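Long-range contacts in Fe-regulated protein B (PDB 4AIP), which transports iron across the outer membrane of Neisseria meningitidis as a TonB-dependent transporter, and probably serves in siderophore uptake: residues Asp225-Arg233 with Asn725-Asp733; Arg682-Val690 with Val708-His719. All blocks are in the same frame, centred on the assembly; numbering follows the deposited sequence.

Contact 1. Residues Asp225-Arg233 with Asn725-Asp733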
ATOM      1  N   ASP B 225       5.647 -16.120  10.406  1.00 15.55           N
ATOM      2  CA  ASP B 225       5.444 -17.462  10.929  1.00 16.82           C
ATOM      3  C   ASP B 225       6.019 -17.551  12.351  1.00 19.78           C
ATOM      4  O   ASP B 225       7.212 -17.169  12.569  1.00 16.47           O
ATOM      5  CB  ASP B 225       6.117 -18.506  10.042  1.00 13.11           C
ATOM      6  CG  ASP B 225       5.358 -18.715   8.764  1.00 15.00           C
ATOM      7  OD1 ASP B 225       4.235 -18.157   8.614  1.00  9.68           O
ATOM      8  OD2 ASP B 225       5.847 -19.465   7.900  1.00 17.06           O
ATOM      9  N   TYR B 226       5.186 -17.993  13.307  1.00 24.81           N
ATOM     10  CA  TYR B 226       5.626 -18.089  14.680  1.00 28.58           C
ATOM     11  C   TYR B 226       6.245 -19.443  14.980  1.00 29.42           C
ATOM     12  O   TYR B 226       5.855 -20.466  14.414  1.00 29.30           O
ATOM     13  CB  TYR B 226       4.487 -17.773  15.669  1.00 29.91           C
ATOM     14  CG  TYR B 226       3.441 -18.846  15.806  1.00 30.57           C
ATOM     15  CD1 TYR B 226       2.335 -18.876  14.964  1.00 29.42           C
ATOM     16  CD2 TYR B 226       3.560 -19.837  16.789  1.00 32.18           C
ATOM     17  CE1 TYR B 226       1.364 -19.837  15.080  1.00 28.99           C
ATOM     18  CE2 TYR B 226       2.579 -20.835  16.918  1.00 30.84           C
ATOM     19  CZ  TYR B 226       1.479 -20.820  16.051  1.00 29.55           C
ATOM     20  OH  TYR B 226       0.523 -21.797  16.126  1.00 28.69           O
ATOM     21  N   GLU B 227       7.220 -19.414  15.880  1.00 30.05           N
ATOM     22  CA  GLU B 227       7.887 -20.605  16.354  1.00 31.63           C
ATOM     23  C   GLU B 227       7.111 -21.152  17.563  1.00 31.37           C
ATOM     24  O   GLU B 227       6.888 -20.441  18.531  1.00 30.98           O
ATOM     25  CB  GLU B 227       9.308 -20.238  16.734  1.00 32.16           C
ATOM     26  CG  GLU B 227      10.201 -21.370  17.168  1.00 36.46           C
ATOM     27  CD  GLU B 227      11.663 -20.934  17.268  1.00 40.82           C
ATOM     28  OE1 GLU B 227      12.135 -20.210  16.361  1.00 39.60           O
ATOM     29  OE2 GLU B 227      12.326 -21.337  18.253  1.00 41.72           O
ATOM     30  N   ALA B 228       6.667 -22.403  17.496  1.00 31.93           N
ATOM     31  CA  ALA B 228       6.042 -23.049  18.665  1.00 33.55           C
ATOM     32  C   ALA B 228       7.094 -23.414  19.719  1.00 36.33           C
ATOM     33  O   ALA B 228       8.304 -23.273  19.487  1.00 34.43           O
ATOM     34  CB  ALA B 228       5.289 -24.245  18.248  1.00 31.60           C
ATOM     35  N   GLY B 229       6.632 -23.861  20.878  1.00 42.82           N
ATOM     36  CA  GLY B 229       7.516 -24.266  21.948  1.00 48.48           C
ATOM     37  C   GLY B 229       8.404 -25.441  21.577  1.00 51.06           C
ATOM     38  O   GLY B 229       8.289 -26.062  20.510  1.00 52.13           O
ATOM     39  N   LYS B 230       9.290 -25.763  22.494  1.00 52.10           N
ATOM     40  CA  LYS B 230      10.337 -26.741  22.256  1.00 52.46           C
ATOM     41  C   LYS B 230       9.899 -28.186  21.971  1.00 51.20           C
ATOM     42  O   LYS B 230       9.173 -28.798  22.744  1.00 50.82           O
ATOM     43  CB  LYS B 230      11.281 -26.713  23.421  1.00 53.17           C
ATOM     44  CG  LYS B 230      12.364 -27.694  23.290  1.00 56.57           C
ATOM     45  CD  LYS B 230      12.911 -27.947  24.619  1.00 61.21           C
ATOM     46  CE  LYS B 230      14.341 -28.258  24.451  1.00 63.70           C
ATOM     47  NZ  LYS B 230      14.740 -29.017  25.631  1.00 64.35           N
ATOM     48  N   GLY B 231      10.375 -28.716  20.856  1.00 50.18           N
ATOM     49  CA  GLY B 231       9.995 -30.037  20.418  1.00 49.00           C
ATOM     50  C   GLY B 231       9.126 -30.021  19.184  1.00 48.42           C
ATOM     51  O   GLY B 231       9.018 -31.038  18.520  1.00 48.49           O
ATOM     52  N   PHE B 232       8.505 -28.878  18.882  1.00 47.59           N
ATOM     53  CA  PHE B 232       7.715 -28.735  17.668  1.00 46.63           C
ATOM     54  C   PHE B 232       8.591 -28.761  16.438  1.00 46.83           C
ATOM     55  O   PHE B 232       9.632 -28.119  16.370  1.00 45.96           O
ATOM     56  CB  PHE B 232       6.837 -27.466  17.660  1.00 46.19           C
ATOM     57  CG  PHE B 232       6.072 -27.264  16.363  1.00 43.20           C
ATOM     58  CD1 PHE B 232       4.932 -28.027  16.083  1.00 40.20           C
ATOM     59  CD2 PHE B 232       6.507 -26.342  15.410  1.00 40.66           C
ATOM     60  CE1 PHE B 232       4.228 -27.877  14.891  1.00 39.60           C
ATOM     61  CE2 PHE B 232       5.818 -26.197  14.208  1.00 40.34           C
ATOM     62  CZ  PHE B 232       4.667 -26.969  13.948  1.00 40.37           C
ATOM     63  N   ARG B 233       8.124 -29.499  15.454  1.00 47.63           N
ATOM     64  CA  ARG B 233       8.851 -29.689  14.242  1.00 49.30           C
ATOM     65  C   ARG B 233       7.817 -29.736  13.117  1.00 48.30           C
ATOM     66  O   ARG B 233       6.776 -30.391  13.219  1.00 48.10           O
ATOM     67  CB  ARG B 233       9.732 -30.925  14.433  1.00 50.36           C
ATOM     68  CG  ARG B 233      10.328 -31.627  13.247  1.00 56.13           C
ATOM     69  CD  ARG B 233      11.158 -32.810  13.817  1.00 65.26           C
ATOM     70  NE  ARG B 233      11.195 -34.030  12.986  1.00 70.78           N
ATOM     71  CZ  ARG B 233      10.281 -35.013  12.983  1.00 73.67           C
ATOM     72  NH1 ARG B 233       9.188 -34.957  13.750  1.00 75.12           N
ATOM     73  NH2 ARG B 233      10.454 -36.063  12.182  1.00 73.91           N
ATOM     74  N   ASN B 725      -3.868 -32.723  16.380  1.00 30.58           N
ATOM     75  CA  ASN B 725      -2.873 -31.700  16.819  1.00 29.53           C
ATOM     76  C   ASN B 725      -2.705 -30.470  15.911  1.00 28.80           C
ATOM     77  O   ASN B 725      -1.743 -30.367  15.174  1.00 29.14           O
ATOM     78  CB  ASN B 725      -1.547 -32.295  17.297  1.00 29.44           C
ATOM     79  CG  ASN B 725      -1.647 -32.943  18.701  1.00 30.10           C
ATOM     80  OD1 ASN B 725      -1.192 -34.061  18.886  1.00 22.38           O
ATOM     81  ND2 ASN B 725      -2.226 -32.233  19.680  1.00 32.68           N
ATOM     82  N   THR B 726      -3.649 -29.528  16.028  1.00 26.54           N
ATOM     83  CA  THR B 726      -3.853 -28.503  15.025  1.00 23.62           C
ATOM     84  C   THR B 726      -2.844 -27.353  15.026  1.00 23.84           C
ATOM     85  O   THR B 726      -2.034 -27.282  14.126  1.00 23.28           O
ATOM     86  CB  THR B 726      -5.251 -27.899  15.087  1.00 21.99           C
ATOM     87  OG1 THR B 726      -5.361 -27.058  16.245  1.00 18.91           O
ATOM     88  CG2 THR B 726      -6.268 -28.968  15.082  1.00 21.34           C
ATOM     89  N   LEU B 727      -2.941 -26.428  15.983  1.00 22.83           N
ATOM     90  CA  LEU B 727      -2.054 -25.273  15.988  1.00 21.65           C
ATOM     91  C   LEU B 727      -1.556 -24.958  17.381  1.00 20.44           C
ATOM     92  O   LEU B 727      -2.331 -24.592  18.248  1.00 20.81           O
ATOM     93  CB  LEU B 727      -2.728 -24.020  15.369  1.00 21.53           C
ATOM     94  CG  LEU B 727      -3.095 -24.033  13.891  1.00 21.23           C
ATOM     95  CD1 LEU B 727      -3.873 -22.798  13.563  1.00 23.26           C
ATOM     96  CD2 LEU B 727      -1.878 -24.097  13.054  1.00 21.00           C
ATOM     97  N   PRO B 728      -0.243 -25.065  17.589  1.00 20.20           N
ATOM     98  CA  PRO B 728       0.271 -24.939  18.952  1.00 20.15           C
ATOM     99  C   PRO B 728       0.291 -23.505  19.428  1.00 20.38           C
ATOM    100  O   PRO B 728       0.157 -22.581  18.643  1.00 20.55           O
ATOM    101  CB  PRO B 728       1.709 -25.504  18.853  1.00 20.17           C
ATOM    102  CG  PRO B 728       2.088 -25.402  17.438  1.00 19.93           C
ATOM    103  CD  PRO B 728       0.820 -25.298  16.592  1.00 18.96           C
ATOM    104  N   GLY B 729       0.455 -23.327  20.736  1.00 20.48           N
ATOM    105  CA  GLY B 729       0.703 -21.990  21.323  1.00 17.47           C
ATOM    106  C   GLY B 729       2.024 -21.400  20.842  1.00 18.05           C
ATOM    107  O   GLY B 729       2.919 -22.122  20.341  1.00 17.30           O
ATOM    108  N   VAL B 730       2.166 -20.087  20.993  1.00 16.89           N
ATOM    109  CA  VAL B 730       3.356 -19.480  20.512  1.00 15.74           C
ATOM    110  C   VAL B 730       4.415 -19.926  21.455  1.00 17.41           C
ATOM    111  O   VAL B 730       4.226 -19.955  22.682  1.00 19.48           O
ATOM    112  CB  VAL B 730       3.275 -17.918  20.398  1.00 17.97           C
ATOM    113  CG1 VAL B 730       4.615 -17.329  19.887  1.00 11.13           C
ATOM    114  CG2 VAL B 730       2.086 -17.450  19.423  1.00 12.16           C
ATOM    115  N   GLY B 731       5.546 -20.337  20.904  1.00 16.70           N
ATOM    116  CA  GLY B 731       6.662 -20.573  21.757  1.00 14.48           C
ATOM    117  C   GLY B 731       7.092 -19.280  22.385  1.00 16.20           C
ATOM    118  O   GLY B 731       6.416 -18.263  22.317  1.00 17.82           O
ATOM    119  N   ARG B 732       8.228 -19.319  23.036  1.00 17.19           N
ATOM    120  CA  ARG B 732       8.755 -18.145  23.710  1.00 19.81           C
ATOM    121  C   ARG B 732       9.005 -16.952  22.767  1.00 18.68           C
ATOM    122  O   ARG B 732       9.302 -17.157  21.612  1.00 18.11           O
ATOM    123  CB  ARG B 732      10.045 -18.607  24.315  1.00 20.63           C
ATOM    124  CG  ARG B 732      10.899 -17.614  24.914  1.00 20.98           C
ATOM    125  CD  ARG B 732      12.250 -18.357  24.976  1.00 31.62           C
ATOM    126  NE  ARG B 732      12.904 -18.172  26.268  1.00 39.37           N
ATOM    127  CZ  ARG B 732      13.360 -16.989  26.704  1.00 42.62           C
ATOM    128  NH1 ARG B 732      13.229 -15.905  25.940  1.00 42.56           N
ATOM    129  NH2 ARG B 732      13.949 -16.875  27.889  1.00 41.25           N
ATOM    130  N   ASP B 733       8.915 -15.731  23.296  1.00 18.90           N
ATOM    131  CA  ASP B 733       8.650 -14.492  22.532  1.00 18.34           C
ATOM    132  C   ASP B 733       9.072 -13.370  23.441  1.00 18.04           C
ATOM    133  O   ASP B 733       8.557 -13.243  24.576  1.00 18.64           O
ATOM    134  CB  ASP B 733       7.139 -14.344  22.238  1.00 18.89           C
ATOM    135  CG  ASP B 733       6.789 -13.147  21.259  1.00 24.69           C
ATOM    136  OD1 ASP B 733       7.680 -12.733  20.458  1.00 26.93           O
ATOM    137  OD2 ASP B 733       5.594 -12.651  21.240  1.00 27.18           O
TER
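The Y226 ring lies along the extended chain P728-V730, its hydroxyl end at the carbonyl of P728 and its CD2 side against the valine. Y226 OH gives its hydrogen to P728 O at 2.7 Å, 16° out of the carbonyl plane, and G729 O also lies at the ring edge. A tyrosine suits this place because a flat apolar body can bury itself while its far end satisfies a carbonyl. Its CB already points at 725-733, and chi1 of 74°, with CG between the backbone N and the carbonyl carbon, lays the ring along it. V730 CG2 sits over one face in a CH-pi contact, 4.2 Å from the Y226 ring centroid. In the TonB-dependent receptor barrel these two irregular loops top hairpins on either side of hairpin 185-194/198-209: 225-233 follows strand 212-223, while loop 725-733 leads into strand 733-741. The proline ring packs between A228 and F232, with P728 CG 3.5 Å from A228 CB and also over one face of the F232 ring, toward its rim. F232 and P728 cross at about a right angle. The small A228 lets the loops come close, and G731 fits because its CA packs against A228 C and G229 N; G731 N gives to E227 O at 2.7 Å, in the carbonyl plane on a lone pair. N196, from the intervening hairpin's turn, bonds to E227 N and R732 O.

Contact 2. Residues Arg682-Val690 with Val708-His719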
ATOM      1  N   ARG B 682      -7.079 -34.067  25.962  1.00 26.60           N
ATOM      2  CA  ARG B 682      -6.153 -32.959  25.686  1.00 26.89           C
ATOM      3  C   ARG B 682      -5.240 -32.681  26.902  1.00 26.55           C
ATOM      4  O   ARG B 682      -5.725 -32.644  28.028  1.00 27.55           O
ATOM      5  CB  ARG B 682      -6.911 -31.654  25.248  1.00 27.19           C
ATOM      6  CG  ARG B 682      -8.369 -31.877  24.655  1.00 26.10           C
ATOM      7  CD  ARG B 682      -9.274 -30.618  24.747  1.00 27.41           C
ATOM      8  NE  ARG B 682      -9.295 -30.042  23.426  1.00 31.82           N
ATOM      9  CZ  ARG B 682     -10.311 -30.054  22.573  1.00 29.95           C
ATOM     10  NH1 ARG B 682     -11.514 -30.537  22.883  1.00 26.81           N
ATOM     11  NH2 ARG B 682     -10.093 -29.527  21.385  1.00 31.07           N
ATOM     12  N   LYS B 683      -3.943 -32.472  26.657  1.00 25.27           N
ATOM     13  CA  LYS B 683      -2.968 -32.155  27.724  1.00 25.65           C
ATOM     14  C   LYS B 683      -3.106 -30.806  28.420  1.00 23.71           C
ATOM     15  O   LYS B 683      -3.466 -29.794  27.781  1.00 25.41           O
ATOM     16  CB  LYS B 683      -1.529 -32.239  27.205  1.00 24.93           C
ATOM     17  CG  LYS B 683      -1.126 -33.631  26.867  1.00 28.67           C
ATOM     18  CD  LYS B 683      -0.080 -33.607  25.796  1.00 37.58           C
ATOM     19  CE  LYS B 683       1.303 -33.938  26.282  1.00 42.56           C
ATOM     20  NZ  LYS B 683       1.996 -34.583  25.089  1.00 46.04           N
ATOM     21  N   GLY B 684      -2.801 -30.795  29.720  1.00 20.35           N
ATOM     22  CA  GLY B 684      -2.524 -29.560  30.451  1.00 15.82           C
ATOM     23  C   GLY B 684      -1.145 -29.009  30.130  1.00 13.73           C
ATOM     24  O   GLY B 684      -0.302 -29.665  29.564  1.00 12.78           O
ATOM     25  N   PHE B 685      -0.915 -27.787  30.533  1.00 13.18           N
ATOM     26  CA  PHE B 685       0.295 -27.057  30.206  1.00 12.57           C
ATOM     27  C   PHE B 685       0.214 -25.851  31.069  1.00 13.26           C
ATOM     28  O   PHE B 685      -0.896 -25.419  31.463  1.00 13.20           O
ATOM     29  CB  PHE B 685       0.353 -26.647  28.709  1.00 13.02           C
ATOM     30  CG  PHE B 685      -0.869 -25.893  28.212  1.00 10.37           C
ATOM     31  CD1 PHE B 685      -1.965 -26.600  27.658  1.00 11.84           C
ATOM     32  CD2 PHE B 685      -0.910 -24.471  28.263  1.00 14.22           C
ATOM     33  CE1 PHE B 685      -3.123 -25.921  27.181  1.00  9.09           C
ATOM     34  CE2 PHE B 685      -2.059 -23.734  27.815  1.00  8.87           C
ATOM     35  CZ  PHE B 685      -3.180 -24.475  27.262  1.00 12.57           C
ATOM     36  N   GLY B 686       1.373 -25.291  31.384  1.00 14.90           N
ATOM     37  CA  GLY B 686       1.407 -23.959  32.001  1.00 15.24           C
ATOM     38  C   GLY B 686       2.145 -23.062  31.048  1.00 16.32           C
ATOM     39  O   GLY B 686       3.103 -23.486  30.431  1.00 18.25           O
ATOM     40  N   VAL B 687       1.694 -21.822  30.913  1.00 17.40           N
ATOM     41  CA  VAL B 687       2.460 -20.764  30.248  1.00 16.19           C
ATOM     42  C   VAL B 687       2.867 -19.713  31.325  1.00 14.32           C
ATOM     43  O   VAL B 687       2.045 -19.282  32.151  1.00 11.63           O
ATOM     44  CB  VAL B 687       1.599 -20.083  29.146  1.00 17.68           C
ATOM     45  CG1 VAL B 687       2.477 -19.238  28.235  1.00 21.64           C
ATOM     46  CG2 VAL B 687       0.877 -21.106  28.278  1.00 21.10           C
ATOM     47  N   ASN B 688       4.129 -19.301  31.300  1.00 13.35           N
ATOM     48  CA  ASN B 688       4.615 -18.277  32.213  1.00 12.28           C
ATOM     49  C   ASN B 688       5.226 -17.094  31.470  1.00 12.40           C
ATOM     50  O   ASN B 688       6.005 -17.261  30.527  1.00  9.80           O
ATOM     51  CB  ASN B 688       5.670 -18.846  33.155  1.00 11.05           C
ATOM     52  CG  ASN B 688       5.152 -20.008  33.984  1.00 13.11           C
ATOM     53  OD1 ASN B 688       5.087 -21.119  33.503  1.00 18.19           O
ATOM     54  ND2 ASN B 688       4.795 -19.751  35.232  1.00  7.06           N
ATOM     55  N   ASP B 689       4.929 -15.909  31.983  1.00 13.03           N
ATOM     56  CA  ASP B 689       5.418 -14.661  31.440  1.00 14.58           C
ATOM     57  C   ASP B 689       5.991 -13.806  32.546  1.00 14.27           C
ATOM     58  O   ASP B 689       5.457 -13.790  33.654  1.00 17.26           O
ATOM     59  CB  ASP B 689       4.254 -13.861  30.799  1.00 15.62           C
ATOM     60  CG  ASP B 689       3.468 -14.646  29.715  1.00 17.58           C
ATOM     61  OD1 ASP B 689       4.048 -15.405  28.944  1.00 24.76           O
ATOM     62  OD2 ASP B 689       2.255 -14.427  29.549  1.00 24.38           O
ATOM     63  N   VAL B 690       7.036 -13.063  32.242  1.00 13.55           N
ATOM     64  CA  VAL B 690       7.479 -11.977  33.084  1.00 13.65           C
ATOM     65  C   VAL B 690       7.418 -10.718  32.201  1.00 14.04           C
ATOM     66  O   VAL B 690       7.609 -10.806  30.963  1.00 12.83           O
ATOM     67  CB  VAL B 690       8.979 -12.189  33.639  1.00 15.50           C
ATOM     68  CG1 VAL B 690       9.118 -13.482  34.564  1.00 12.43           C
ATOM     69  CG2 VAL B 690       9.965 -12.275  32.507  1.00 12.45           C
ATOM     70  N   VAL B 708       8.836 -11.043  28.418  1.00 15.11           N
ATOM     71  CA  VAL B 708       9.213 -12.318  27.881  1.00 17.53           C
ATOM     72  C   VAL B 708       8.106 -13.331  28.240  1.00 19.03           C
ATOM     73  O   VAL B 708       7.916 -13.689  29.446  1.00 18.00           O
ATOM     74  CB  VAL B 708      10.500 -12.832  28.446  1.00 17.95           C
ATOM     75  CG1 VAL B 708      10.921 -14.036  27.609  1.00 18.01           C
ATOM     76  CG2 VAL B 708      11.587 -11.717  28.521  1.00 18.90           C
ATOM     77  N   ASN B 709       7.433 -13.781  27.171  1.00 18.68           N
ATOM     78  CA  ASN B 709       6.204 -14.524  27.229  1.00 17.54           C
ATOM     79  C   ASN B 709       6.564 -15.902  26.844  1.00 15.84           C
ATOM     80  O   ASN B 709       7.391 -16.122  25.944  1.00 14.10           O
ATOM     81  CB  ASN B 709       5.185 -13.991  26.200  1.00 19.02           C
ATOM     82  CG  ASN B 709       4.623 -12.595  26.557  1.00 22.26           C
ATOM     83  OD1 ASN B 709       4.757 -12.072  27.664  1.00 23.40           O
ATOM     84  ND2 ASN B 709       3.988 -12.001  25.588  1.00 33.77           N
ATOM     85  N   ASN B 710       5.901 -16.828  27.526  1.00 13.53           N
ATOM     86  CA  ASN B 710       6.188 -18.227  27.490  1.00 12.22           C
ATOM     87  C   ASN B 710       7.665 -18.433  27.845  1.00 12.53           C
ATOM     88  O   ASN B 710       8.408 -19.098  27.128  1.00 12.68           O
ATOM     89  CB  ASN B 710       5.747 -18.882  26.173  1.00 11.24           C
ATOM     90  CG  ASN B 710       5.795 -20.404  26.242  1.00 17.17           C
ATOM     91  OD1 ASN B 710       6.198 -20.994  27.280  1.00 20.60           O
ATOM     92  ND2 ASN B 710       5.392 -21.059  25.154  1.00 14.32           N
ATOM     93  N   VAL B 711       8.078 -17.898  28.992  1.00 13.01           N
ATOM     94  CA  VAL B 711       9.464 -18.073  29.448  1.00 15.28           C
ATOM     95  C   VAL B 711      10.112 -19.437  29.157  1.00 13.95           C
ATOM     96  O   VAL B 711      11.254 -19.449  28.721  1.00 13.35           O
ATOM     97  CB  VAL B 711       9.660 -17.805  30.943  1.00 15.64           C
ATOM     98  CG1 VAL B 711      11.171 -17.613  31.217  1.00 20.22           C
ATOM     99  CG2 VAL B 711       8.903 -16.599  31.361  1.00 17.16           C
ATOM    100  N   PHE B 712       9.391 -20.544  29.403  1.00 13.28           N
ATOM    101  CA  PHE B 712       9.982 -21.863  29.329  1.00 14.33           C
ATOM    102  C   PHE B 712       9.867 -22.461  27.969  1.00 14.56           C
ATOM    103  O   PHE B 712      10.227 -23.602  27.761  1.00 13.88           O
ATOM    104  CB  PHE B 712       9.449 -22.787  30.434  1.00 15.05           C
ATOM    105  CG  PHE B 712       9.641 -22.214  31.770  1.00 14.46           C
ATOM    106  CD1 PHE B 712      10.942 -22.080  32.303  1.00 15.92           C
ATOM    107  CD2 PHE B 712       8.538 -21.737  32.482  1.00 14.32           C
ATOM    108  CE1 PHE B 712      11.132 -21.501  33.576  1.00 21.88           C
ATOM    109  CE2 PHE B 712       8.689 -21.146  33.755  1.00 16.86           C
ATOM    110  CZ  PHE B 712       9.973 -21.018  34.317  1.00 22.60           C
ATOM    111  N   ASN B 713       9.383 -21.661  27.019  1.00 16.52           N
ATOM    112  CA  ASN B 713       9.223 -22.126  25.644  1.00 15.96           C
ATOM    113  C   ASN B 713       8.400 -23.390  25.583  1.00 15.82           C
ATOM    114  O   ASN B 713       8.741 -24.306  24.865  1.00 16.48           O
ATOM    115  CB  ASN B 713      10.582 -22.362  24.990  1.00 14.27           C
ATOM    116  CG  ASN B 713      10.504 -22.314  23.483  1.00 15.77           C
ATOM    117  OD1 ASN B 713       9.655 -21.607  22.885  1.00 14.43           O
ATOM    118  ND2 ASN B 713      11.400 -23.055  22.846  1.00 11.11           N
ATOM    119  N   LYS B 714       7.323 -23.425  26.359  1.00 16.36           N
ATOM    120  CA  LYS B 714       6.405 -24.548  26.360  1.00 17.91           C
ATOM    121  C   LYS B 714       5.824 -24.929  24.977  1.00 17.12           C
ATOM    122  O   LYS B 714       5.240 -24.088  24.327  1.00 18.33           O
ATOM    123  CB  LYS B 714       5.244 -24.254  27.318  1.00 17.11           C
ATOM    124  CG  LYS B 714       4.968 -25.422  28.249  1.00 22.03           C
ATOM    125  CD  LYS B 714       4.629 -26.710  27.584  1.00 28.56           C
ATOM    126  CE  LYS B 714       4.567 -27.829  28.626  1.00 31.56           C
ATOM    127  NZ  LYS B 714       3.965 -27.205  29.870  1.00 38.51           N
ATOM    128  N   PHE B 715       5.942 -26.198  24.586  1.00 15.51           N
ATOM    129  CA  PHE B 715       5.238 -26.773  23.448  1.00 14.85           C
ATOM    130  C   PHE B 715       3.857 -27.269  23.875  1.00 15.67           C
ATOM    131  O   PHE B 715       3.750 -28.224  24.656  1.00 17.14           O
ATOM    132  CB  PHE B 715       6.054 -27.932  22.838  1.00 13.91           C
ATOM    133  CG  PHE B 715       5.385 -28.607  21.637  1.00 17.59           C
ATOM    134  CD1 PHE B 715       4.466 -27.911  20.828  1.00 16.87           C
ATOM    135  CD2 PHE B 715       5.718 -29.927  21.271  1.00 18.17           C
ATOM    136  CE1 PHE B 715       3.865 -28.521  19.720  1.00 16.84           C
ATOM    137  CE2 PHE B 715       5.076 -30.555  20.175  1.00 16.04           C
ATOM    138  CZ  PHE B 715       4.173 -29.837  19.400  1.00 19.10           C
ATOM    139  N   TYR B 716       2.791 -26.667  23.350  1.00 16.05           N
ATOM    140  CA  TYR B 716       1.456 -27.063  23.755  1.00 15.87           C
ATOM    141  C   TYR B 716       0.460 -26.647  22.748  1.00 17.30           C
ATOM    142  O   TYR B 716       0.753 -25.703  21.968  1.00 17.31           O
ATOM    143  CB  TYR B 716       1.079 -26.440  25.108  1.00 15.55           C
ATOM    144  CG  TYR B 716       0.853 -24.945  25.032  1.00 15.85           C
ATOM    145  CD1 TYR B 716       1.940 -24.050  25.078  1.00 10.72           C
ATOM    146  CD2 TYR B 716      -0.473 -24.403  24.848  1.00 12.63           C
ATOM    147  CE1 TYR B 716       1.707 -22.633  25.018  1.00 14.60           C
ATOM    148  CE2 TYR B 716      -0.697 -22.994  24.739  1.00  8.61           C
ATOM    149  CZ  TYR B 716       0.375 -22.127  24.845  1.00 11.74           C
ATOM    150  OH  TYR B 716       0.178 -20.759  24.740  1.00 15.32           O
ATOM    151  N   TYR B 717      -0.717 -27.314  22.810  1.00 16.85           N
ATOM    152  CA  TYR B 717      -1.972 -26.934  22.107  1.00 17.64           C
ATOM    153  C   TYR B 717      -3.024 -26.403  23.054  1.00 18.07           C
ATOM    154  O   TYR B 717      -3.384 -27.064  24.003  1.00 19.02           O
ATOM    155  CB  TYR B 717      -2.574 -28.104  21.304  1.00 15.53           C
ATOM    156  CG  TYR B 717      -1.618 -28.546  20.218  1.00 22.00           C
ATOM    157  CD1 TYR B 717      -1.605 -27.915  18.936  1.00 15.92           C
ATOM    158  CD2 TYR B 717      -0.660 -29.550  20.480  1.00 22.26           C
ATOM    159  CE1 TYR B 717      -0.736 -28.323  17.964  1.00 16.38           C
ATOM    160  CE2 TYR B 717       0.218 -29.960  19.498  1.00 23.59           C
ATOM    161  CZ  TYR B 717       0.188 -29.337  18.247  1.00 24.43           C
ATOM    162  OH  TYR B 717       1.096 -29.748  17.288  1.00 24.48           O
ATOM    163  N   PRO B 718      -3.560 -25.202  22.777  1.00 19.39           N
ATOM    164  CA  PRO B 718      -4.672 -24.725  23.613  1.00 17.87           C
ATOM    165  C   PRO B 718      -5.888 -25.573  23.378  1.00 16.94           C
ATOM    166  O   PRO B 718      -5.997 -26.268  22.360  1.00 15.74           O
ATOM    167  CB  PRO B 718      -4.945 -23.289  23.072  1.00 17.73           C
ATOM    168  CG  PRO B 718      -3.653 -22.883  22.431  1.00 17.17           C
ATOM    169  CD  PRO B 718      -3.165 -24.186  21.781  1.00 18.18           C
ATOM    170  N   HIS B 719      -6.827 -25.445  24.303  1.00 18.30           N
ATOM    171  CA  HIS B 719      -8.044 -26.254  24.325  1.00 18.87           C
ATOM    172  C   HIS B 719      -9.225 -25.858  23.420  1.00 19.10           C
ATOM    173  O   HIS B 719      -9.946 -26.744  22.952  1.00 20.77           O
ATOM    174  CB  HIS B 719      -8.445 -26.579  25.768  1.00 17.31           C
ATOM    175  CG  HIS B 719      -7.500 -27.550  26.407  1.00 19.85           C
ATOM    176  ND1 HIS B 719      -7.545 -27.880  27.743  1.00 20.50           N
ATOM    177  CD2 HIS B 719      -6.432 -28.210  25.893  1.00 20.36           C
ATOM    178  CE1 HIS B 719      -6.555 -28.709  28.020  1.00 20.47           C
ATOM    179  NE2 HIS B 719      -5.873 -28.931  26.913  1.00 19.20           N
TER
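F685 and Y716 stack across the open end of a beta hairpin of the transporter barrel, where strand 681-694 faces the chain that leaves strand 702-709. The aromatic contacts come first: the two rings form an offset stack, centroids 4.2 Å apart and planes at 19°, with Y716 CD2 over the centre of the F685 ring. F685 also turns its edge to a face of H719, while R682 CD lies over the opposite face of that imidazole, so the histidine is held between an aromatic edge and an aliphatic chain. Flat rings suit F685 and Y716, whose small interplanar angle lets them lie face on face. Apolar contact continues at V687, whose CG2, anti to the carbonyl carbon, meets Y716 CZ at 3.6 Å while CG1 leans on N710 CB. Among the backbone bonds, V690 and V708 form a hydrogen-bonded antiparallel pair, V708 N to V690 O being 2.8 Å. Beyond it the strand pairing gives way to a type I turn, N710-N713, and V711 N bonds to N688 O at 2.7 Å. Asparagine suits position 710 because it tolerates the positive phi (55°), and its amide ties K714 just past the turn: OD1 accepts from K714 N, and ND2 gives to K714 O. D689 OD2 has its salt bridge with K90. At the other end, H719 NE2 donates to K683 O at 2.7 Å, approaching from 46° above the carbonyl plane.

Contact 2 is nested along the chain inside the long span that contact 1 brings together, and the two centres lie about 10 Å apart. They meet directly: G729 N of contact 1 lies 2.7 Å from Y716 O of contact 2, and R732 N lies 2.7 Å from N713 OD1, both probable hydrogen bonds. N710 ND2 reaches V730 O as well, so the turn of contact 2 and the chain before strand 733-741 are joined at several points. N725 ND2 also packs on Y717 CD2, at 3.2 Å. Both contacts lie away from the detergent (N8E) pocket and from R276, which binds L-glutamate in another crystal structure of this protein, none being bound to this chain here.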